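Local coordinates for protein methylglyoxal reductase (NADPH-dependent) (Candida albicans SC5314, PDB 6KWS) that probably reduces methylglyoxal with NADPH as the hydride donor, as a Rossmann-fold oxidoreductase of the dihydroflavonol-4-reductase type, at residues A[90-102]-A[153-167]. The protein carries 1 engineered substitution. Numbering follows the deposited sequence.
Sequences TDVEKELLLPAVD and WQDALLNPVNGYRGS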
ATOM      1  N   THR A  90      17.264  10.662 -10.081  1.00 80.76           N
ATOM      2  CA  THR A  90      17.894  11.705 -10.882  1.00 82.44           C
ATOM      3  C   THR A  90      16.893  12.286 -11.878  1.00 81.54           C
ATOM      4  O   THR A  90      16.373  13.386 -11.658  1.00 79.80           O
ATOM      5  CB  THR A  90      19.122  11.151 -11.606  1.00 81.68           C
ATOM      6  OG1 THR A  90      20.000  10.546 -10.648  1.00 82.66           O
ATOM      7  CG2 THR A  90      19.859  12.260 -12.371  1.00 75.90           C
ATOM      8  N   ASP A  91      16.633  11.571 -12.981  1.00 78.27           N
ATOM      9  CA  ASP A  91      15.550  11.922 -13.893  1.00 72.65           C
ATOM     10  C   ASP A  91      14.284  11.233 -13.421  1.00 65.99           C
ATOM     11  O   ASP A  91      14.177  10.005 -13.474  1.00 71.23           O
ATOM     12  CB  ASP A  91      15.825  11.523 -15.344  1.00 68.88           C
ATOM     13  CG  ASP A  91      14.724  12.029 -16.311  1.00 80.17           C
ATOM     14  OD1 ASP A  91      14.938  11.967 -17.541  1.00 82.69           O
ATOM     15  OD2 ASP A  91      13.654  12.525 -15.853  1.00 73.66           O
ATOM     16  N   VAL A  92      13.314  12.034 -12.998  1.00 62.73           N
ATOM     17  CA  VAL A  92      12.021  11.497 -12.611  1.00 59.38           C
ATOM     18  C   VAL A  92      11.314  10.833 -13.787  1.00 55.71           C
ATOM     19  O   VAL A  92      10.549   9.885 -13.598  1.00 56.75           O
ATOM     20  CB  VAL A  92      11.183  12.632 -12.000  1.00 54.55           C
ATOM     21  CG1 VAL A  92       9.834  12.129 -11.572  1.00 53.99           C
ATOM     22  CG2 VAL A  92      11.935  13.243 -10.822  1.00 56.64           C
ATOM     23  N   GLU A  93      11.550  11.307 -15.014  1.00 57.83           N
ATOM     24  CA  GLU A  93      10.801  10.765 -16.147  1.00 56.79           C
ATOM     25  C   GLU A  93      11.196   9.321 -16.444  1.00 60.19           C
ATOM     26  O   GLU A  93      10.328   8.449 -16.584  1.00 55.71           O
ATOM     27  CB  GLU A  93      10.979  11.633 -17.393  1.00 61.03           C
ATOM     28  CG  GLU A  93      10.011  11.233 -18.519  1.00 60.24           C
ATOM     29  CD  GLU A  93       9.875  12.277 -19.630  1.00 70.98           C
ATOM     30  OE1 GLU A  93      10.751  13.178 -19.743  1.00 76.27           O
ATOM     31  OE2 GLU A  93       8.873  12.193 -20.386  1.00 64.15           O
ATOM     32  N   LYS A  94      12.501   9.047 -16.558  1.00 63.93           N
ATOM     33  CA  LYS A  94      12.927   7.695 -16.910  1.00 64.64           C
ATOM     34  C   LYS A  94      12.940   6.764 -15.700  1.00 58.78           C
ATOM     35  O   LYS A  94      12.754   5.553 -15.851  1.00 55.78           O
ATOM     36  CB  LYS A  94      14.319   7.711 -17.569  1.00 66.28           C
ATOM     37  CG  LYS A  94      14.416   8.539 -18.861  1.00 79.58           C
ATOM     38  CD  LYS A  94      13.240   8.267 -19.837  1.00 84.43           C
ATOM     39  CE  LYS A  94      13.685   8.156 -21.327  1.00 88.44           C
ATOM     40  NZ  LYS A  94      12.859   8.957 -22.300  1.00 80.46           N
ATOM     41  N   GLU A  95      13.153   7.287 -14.505  1.00 54.10           N
ATOM     42  CA  GLU A  95      13.302   6.407 -13.354  1.00 59.55           C
ATOM     43  C   GLU A  95      11.996   6.140 -12.612  1.00 61.36           C
ATOM     44  O   GLU A  95      11.908   5.138 -11.894  1.00 63.61           O
ATOM     45  CB  GLU A  95      14.347   6.973 -12.381  1.00 61.24           C
ATOM     46  CG  GLU A  95      15.801   6.794 -12.867  1.00 69.45           C
ATOM     47  CD  GLU A  95      16.836   7.464 -11.951  1.00 85.91           C
ATOM     48  OE1 GLU A  95      16.900   8.717 -11.924  1.00 84.17           O
ATOM     49  OE2 GLU A  95      17.600   6.741 -11.265  1.00 90.24           O
ATOM     50  N   LEU A  96      10.975   6.979 -12.784  1.00 56.78           N
ATOM     51  CA  LEU A  96       9.728   6.809 -12.048  1.00 51.53           C
ATOM     52  C   LEU A  96       8.496   6.708 -12.935  1.00 54.72           C
ATOM     53  O   LEU A  96       7.705   5.764 -12.777  1.00 52.70           O
ATOM     54  CB  LEU A  96       9.549   7.959 -11.053  1.00 51.35           C
ATOM     55  CG  LEU A  96      10.267   7.795  -9.718  1.00 59.06           C
ATOM     56  CD1 LEU A  96      10.139   9.070  -8.875  1.00 53.62           C
ATOM     57  CD2 LEU A  96       9.714   6.593  -8.984  1.00 52.45           C
ATOM     58  N   LEU A  97       8.290   7.656 -13.858  1.00 54.61           N
ATOM     59  CA  LEU A  97       6.996   7.757 -14.536  1.00 50.17           C
ATOM     60  C   LEU A  97       6.831   6.698 -15.616  1.00 50.39           C
ATOM     61  O   LEU A  97       5.833   5.967 -15.626  1.00 52.58           O
ATOM     62  CB  LEU A  97       6.814   9.150 -15.123  1.00 48.83           C
ATOM     63  CG  LEU A  97       6.500  10.183 -14.049  1.00 53.08           C
ATOM     64  CD1 LEU A  97       6.635  11.585 -14.607  1.00 47.22           C
ATOM     65  CD2 LEU A  97       5.096   9.940 -13.511  1.00 48.70           C
ATOM     66  N   LEU A  98       7.796   6.592 -16.527  1.00 51.48           N
ATOM     67  CA  LEU A  98       7.714   5.541 -17.540  1.00 48.93           C
ATOM     68  C   LEU A  98       7.691   4.148 -16.932  1.00 50.95           C
ATOM     69  O   LEU A  98       6.783   3.372 -17.275  1.00 53.90           O
ATOM     70  CB  LEU A  98       8.849   5.714 -18.553  1.00 53.42           C
ATOM     71  CG  LEU A  98       8.696   7.024 -19.333  1.00 57.88           C
ATOM     72  CD1 LEU A  98       9.925   7.283 -20.155  1.00 56.35           C
ATOM     73  CD2 LEU A  98       7.449   6.999 -20.211  1.00 46.11           C
ATOM     74  N   PRO A  99       8.598   3.771 -16.014  1.00 52.26           N
ATOM     75  CA  PRO A  99       8.498   2.427 -15.402  1.00 51.35           C
ATOM     76  C   PRO A  99       7.151   2.132 -14.757  1.00 53.18           C
ATOM     77  O   PRO A  99       6.664   0.999 -14.849  1.00 55.90           O
ATOM     78  CB  PRO A  99       9.620   2.431 -14.359  1.00 46.87           C
ATOM     79  CG  PRO A  99      10.572   3.451 -14.828  1.00 51.75           C
ATOM     80  CD  PRO A  99       9.762   4.514 -15.500  1.00 49.76           C
ATOM     81  N   ALA A 100       6.534   3.116 -14.100  1.00 48.68           N
ATOM     82  CA  ALA A 100       5.203   2.885 -13.549  1.00 53.09           C
ATOM     83  C   ALA A 100       4.178   2.672 -14.657  1.00 51.31           C
ATOM     84  O   ALA A 100       3.369   1.737 -14.588  1.00 51.34           O
ATOM     85  CB  ALA A 100       4.779   4.045 -12.641  1.00 47.74           C
ATOM     86  N   VAL A 101       4.197   3.518 -15.693  1.00 49.88           N
ATOM     87  CA  VAL A 101       3.211   3.376 -16.764  1.00 49.27           C
ATOM     88  C   VAL A 101       3.489   2.121 -17.585  1.00 49.39           C
ATOM     89  O   VAL A 101       2.588   1.311 -17.830  1.00 49.87           O
ATOM     90  CB  VAL A 101       3.169   4.630 -17.655  1.00 42.99           C
ATOM     91  CG1 VAL A 101       2.204   4.398 -18.814  1.00 41.08           C
ATOM     92  CG2 VAL A 101       2.734   5.829 -16.849  1.00 43.04           C
ATOM     93  N   ASP A 102       4.737   1.935 -18.013  1.00 48.11           N
ATOM     94  CA  ASP A 102       5.059   0.766 -18.824  1.00 49.94           C
ATOM     95  C   ASP A 102       4.931  -0.522 -18.019  1.00 54.20           C
ATOM     96  O   ASP A 102       4.371  -1.512 -18.513  1.00 53.22           O
ATOM     97  CB  ASP A 102       6.462   0.907 -19.416  1.00 56.44           C
ATOM     98  CG  ASP A 102       6.564   2.066 -20.411  1.00 63.83           C
ATOM     99  OD1 ASP A 102       5.557   2.344 -21.104  1.00 62.21           O
ATOM    100  OD2 ASP A 102       7.644   2.704 -20.488  1.00 66.69           O
ATOM    101  N   TRP A 153       1.595  15.550 -16.277  1.00 36.45           N
ATOM    102  CA  TRP A 153       2.880  14.921 -16.554  1.00 37.20           C
ATOM    103  C   TRP A 153       4.012  15.917 -16.400  1.00 37.78           C
ATOM    104  O   TRP A 153       5.068  15.598 -15.848  1.00 39.92           O
ATOM    105  CB  TRP A 153       2.870  14.346 -17.972  1.00 38.43           C
ATOM    106  CG  TRP A 153       4.041  13.476 -18.321  1.00 41.36           C
ATOM    107  CD1 TRP A 153       5.241  13.880 -18.833  1.00 40.90           C
ATOM    108  CD2 TRP A 153       4.107  12.046 -18.228  1.00 43.53           C
ATOM    109  NE1 TRP A 153       6.055  12.792 -19.055  1.00 41.84           N
ATOM    110  CE2 TRP A 153       5.382  11.655 -18.694  1.00 42.55           C
ATOM    111  CE3 TRP A 153       3.213  11.059 -17.802  1.00 40.95           C
ATOM    112  CZ2 TRP A 153       5.787  10.321 -18.727  1.00 44.94           C
ATOM    113  CZ3 TRP A 153       3.620   9.731 -17.838  1.00 38.70           C
ATOM    114  CH2 TRP A 153       4.894   9.377 -18.294  1.00 43.25           C
ATOM    115  N   GLN A 154       3.817  17.133 -16.893  1.00 39.94           N
ATOM    116  CA  GLN A 154       4.896  18.104 -16.829  1.00 37.14           C
ATOM    117  C   GLN A 154       5.208  18.450 -15.388  1.00 38.50           C
ATOM    118  O   GLN A 154       6.376  18.467 -14.984  1.00 45.12           O
ATOM    119  CB  GLN A 154       4.534  19.350 -17.639  1.00 39.79           C
ATOM    120  CG  GLN A 154       4.557  19.140 -19.159  1.00 37.66           C
ATOM    121  CD  GLN A 154       3.498  18.152 -19.652  1.00 45.42           C
ATOM    122  OE1 GLN A 154       2.430  17.999 -19.049  1.00 43.38           O
ATOM    123  NE2 GLN A 154       3.790  17.486 -20.762  1.00 51.75           N
ATOM    124  N   ASP A 155       4.173  18.675 -14.581  1.00 39.15           N
ATOM    125  CA  ASP A 155       4.391  19.008 -13.182  1.00 39.03           C
ATOM    126  C   ASP A 155       4.928  17.832 -12.380  1.00 39.56           C
ATOM    127  O   ASP A 155       5.575  18.040 -11.349  1.00 42.26           O
ATOM    128  CB  ASP A 155       3.093  19.534 -12.593  1.00 39.71           C
ATOM    129  CG  ASP A 155       2.787  20.958 -13.057  1.00 49.64           C
ATOM    130  OD1 ASP A 155       3.564  21.492 -13.894  1.00 47.46           O
ATOM    131  OD2 ASP A 155       1.778  21.546 -12.586  1.00 47.23           O
ATOM    132  N   ALA A 156       4.698  16.605 -12.838  1.00 38.59           N
ATOM    133  CA  ALA A 156       5.213  15.446 -12.128  1.00 38.62           C
ATOM    134  C   ALA A 156       6.739  15.336 -12.195  1.00 41.18           C
ATOM    135  O   ALA A 156       7.323  14.668 -11.341  1.00 40.86           O
ATOM    136  CB  ALA A 156       4.554  14.182 -12.673  1.00 39.67           C
ATOM    137  N   LEU A 157       7.396  15.993 -13.164  1.00 43.18           N
ATOM    138  CA  LEU A 157       8.857  16.018 -13.269  1.00 41.80           C
ATOM    139  C   LEU A 157       9.538  17.048 -12.366  1.00 43.44           C
ATOM    140  O   LEU A 157      10.770  17.026 -12.264  1.00 47.71           O
ATOM    141  CB  LEU A 157       9.288  16.322 -14.700  1.00 37.09           C
ATOM    142  CG  LEU A 157       8.510  15.698 -15.846  1.00 46.07           C
ATOM    143  CD1 LEU A 157       9.041  16.269 -17.113  1.00 44.57           C
ATOM    144  CD2 LEU A 157       8.649  14.189 -15.855  1.00 49.59           C
ATOM    145  N   LEU A 158       8.788  17.955 -11.735  1.00 43.26           N
ATOM    146  CA  LEU A 158       9.399  19.072 -11.011  1.00 44.53           C
ATOM    147  C   LEU A 158      10.299  18.597  -9.876  1.00 48.25           C
ATOM    148  O   LEU A 158      11.440  19.053  -9.752  1.00 58.76           O
ATOM    149  CB  LEU A 158       8.318  20.021 -10.483  1.00 46.10           C
ATOM    150  CG  LEU A 158       7.636  20.819 -11.610  1.00 47.66           C
ATOM    151  CD1 LEU A 158       6.505  21.721 -11.093  1.00 34.61           C
ATOM    152  CD2 LEU A 158       8.672  21.610 -12.429  1.00 30.91           C
ATOM    153  N   ASN A 159       9.816  17.690  -9.032  1.00 56.15           N
ATOM    154  CA  ASN A 159      10.561  17.313  -7.838  1.00 53.16           C
ATOM    155  C   ASN A 159      10.185  15.888  -7.448  1.00 54.48           C
ATOM    156  O   ASN A 159       9.126  15.389  -7.849  1.00 49.77           O
ATOM    157  CB  ASN A 159      10.300  18.296  -6.682  1.00 40.12           C
ATOM    158  CG  ASN A 159       8.831  18.374  -6.282  1.00 47.85           C
ATOM    159  OD1 ASN A 159       8.186  17.354  -6.041  1.00 54.44           O
ATOM    160  ND2 ASN A 159       8.297  19.591  -6.196  1.00 47.14           N
ATOM    161  N   PRO A 160      11.048  15.201  -6.680  1.00 60.95           N
ATOM    162  CA  PRO A 160      10.781  13.796  -6.301  1.00 54.62           C
ATOM    163  C   PRO A 160       9.443  13.521  -5.613  1.00 51.17           C
ATOM    164  O   PRO A 160       8.964  12.377  -5.685  1.00 47.91           O
ATOM    165  CB  PRO A 160      11.953  13.474  -5.372  1.00 52.53           C
ATOM    166  CG  PRO A 160      13.063  14.309  -5.890  1.00 60.15           C
ATOM    167  CD  PRO A 160      12.457  15.569  -6.465  1.00 57.93           C
ATOM    168  N   VAL A 161       8.836  14.494  -4.926  1.00 47.76           N
ATOM    169  CA  VAL A 161       7.531  14.242  -4.314  1.00 46.01           C
ATOM    170  C   VAL A 161       6.435  14.263  -5.373  1.00 51.22           C
ATOM    171  O   VAL A 161       5.581  13.365  -5.420  1.00 49.70           O
ATOM    172  CB  VAL A 161       7.240  15.247  -3.177  1.00 46.35           C
ATOM    173  CG1 VAL A 161       5.741  15.225  -2.778  1.00 40.14           C
ATOM    174  CG2 VAL A 161       8.093  14.932  -1.968  1.00 40.62           C
ATOM    175  N   ASN A 162       6.433  15.294  -6.229  1.00 46.07           N
ATOM    176  CA  ASN A 162       5.527  15.298  -7.373  1.00 45.68           C
ATOM    177  C   ASN A 162       5.753  14.072  -8.252  1.00 46.84           C
ATOM    178  O   ASN A 162       4.797  13.505  -8.799  1.00 45.04           O
ATOM    179  CB  ASN A 162       5.704  16.573  -8.203  1.00 47.58           C
ATOM    180  CG  ASN A 162       5.056  17.792  -7.579  1.00 46.78           C
ATOM    181  OD1 ASN A 162       4.355  17.712  -6.555  1.00 48.47           O
ATOM    182  ND2 ASN A 162       5.253  18.934  -8.229  1.00 47.67           N
ATOM    183  N   GLY A 163       7.012  13.656  -8.409  1.00 42.98           N
ATOM    184  CA  GLY A 163       7.290  12.437  -9.152  1.00 41.60           C
ATOM    185  C   GLY A 163       6.625  11.216  -8.545  1.00 45.59           C
ATOM    186  O   GLY A 163       6.024  10.401  -9.251  1.00 44.71           O
ATOM    187  N   TYR A 164       6.718  11.074  -7.221  1.00 49.18           N
ATOM    188  CA  TYR A 164       6.127   9.909  -6.575  1.00 43.82           C
ATOM    189  C   TYR A 164       4.614   9.910  -6.755  1.00 44.19           C
ATOM    190  O   TYR A 164       4.035   8.935  -7.246  1.00 45.11           O
ATOM    191  CB  TYR A 164       6.514   9.867  -5.091  1.00 41.71           C
ATOM    192  CG  TYR A 164       5.730   8.820  -4.318  1.00 45.23           C
ATOM    193  CD1 TYR A 164       6.122   7.483  -4.307  1.00 42.37           C
ATOM    194  CD2 TYR A 164       4.578   9.169  -3.615  1.00 45.53           C
ATOM    195  CE1 TYR A 164       5.388   6.526  -3.617  1.00 43.84           C
ATOM    196  CE2 TYR A 164       3.838   8.224  -2.938  1.00 49.37           C
ATOM    197  CZ  TYR A 164       4.237   6.905  -2.939  1.00 52.38           C
ATOM    198  OH  TYR A 164       3.466   5.994  -2.241  1.00 54.13           O
ATOM    199  N   ARG A 165       3.950  11.003  -6.380  1.00 41.54           N
ATOM    200  CA  ARG A 165       2.498  11.002  -6.480  1.00 40.60           C
ATOM    201  C   ARG A 165       2.051  10.949  -7.937  1.00 41.87           C
ATOM    202  O   ARG A 165       1.115  10.218  -8.279  1.00 42.56           O
ATOM    203  CB  ARG A 165       1.902  12.212  -5.758  1.00 44.01           C
ATOM    204  CG  ARG A 165       2.621  12.647  -4.480  1.00 41.43           C
ATOM    205  CD  ARG A 165       1.801  13.680  -3.671  1.00 44.73           C
ATOM    206  NE  ARG A 165       0.545  13.149  -3.104  1.00 44.89           N
ATOM    207  CZ  ARG A 165      -0.689  13.609  -3.383  1.00 47.46           C
ATOM    208  NH1 ARG A 165      -0.897  14.615  -4.225  1.00 40.31           N
ATOM    209  NH2 ARG A 165      -1.739  13.058  -2.809  1.00 45.64           N
ATOM    210  N   GLY A 166       2.732  11.678  -8.820  1.00 44.75           N
ATOM    211  CA  GLY A 166       2.431  11.561 -10.239  1.00 39.96           C
ATOM    212  C   GLY A 166       2.499  10.131 -10.738  1.00 40.30           C
ATOM    213  O   GLY A 166       1.586   9.650 -11.413  1.00 37.41           O
ATOM    214  N   SER A 167       3.577   9.422 -10.399  1.00 40.64           N
ATOM    215  CA  SER A 167       3.729   8.062 -10.899  1.00 41.39           C
ATOM    216  C   SER A 167       2.605   7.168 -10.412  1.00 41.07           C
ATOM    217  O   SER A 167       2.168   6.260 -11.130  1.00 37.29           O
ATOM    218  CB  SER A 167       5.064   7.491 -10.465  1.00 45.09           C
ATOM    219  OG  SER A 167       5.076   7.416  -9.059  1.00 48.30           O
TER
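In this extended short-chain dehydrogenase fold, two neighbouring helices of the Rossmann domain pack nearly parallel, 92-102 against 160-167, their axes 9° apart and 8.9 Å at closest approach. Leu97 is a knob in a hole formed by Gly163 and Ser167 of helix 160-167 together with Trp153 and Ala156 of the short 153-156 turn. Its two methyls divide the work: CD2 lies 3.5 Å from Ser167 CA, on the helix backbone, while CD1 sits over the centre of the Trp153 indole and also meets Leu157 CD2 at 3.5 Å. Nearer the helix starts, Gly163 lets the chains close up: with chi1 at -180°, Val92 CG1 stands opposite the backbone N and reaches Gly163 CA at 3.5 Å and the Ala156 carbonyl. Trp153 is a knob in return, among Glu93, Leu97, Leu98 and Val101, with Leu98 CD2 and Val101 CG2 near the ring edge and Phe170 meeting it edge-to-face. The extended Glu93 side chain brings OE2 into the indole plane, where Trp153 NE1 donates to it over 3.2 Å at 160°, approaching from above the carboxylate plane. The interface is therefore mostly apolar, and its one cross-segment hydrogen bond gives the indole N-H a partner and, with the contact over its face, should help set the ring's rotation.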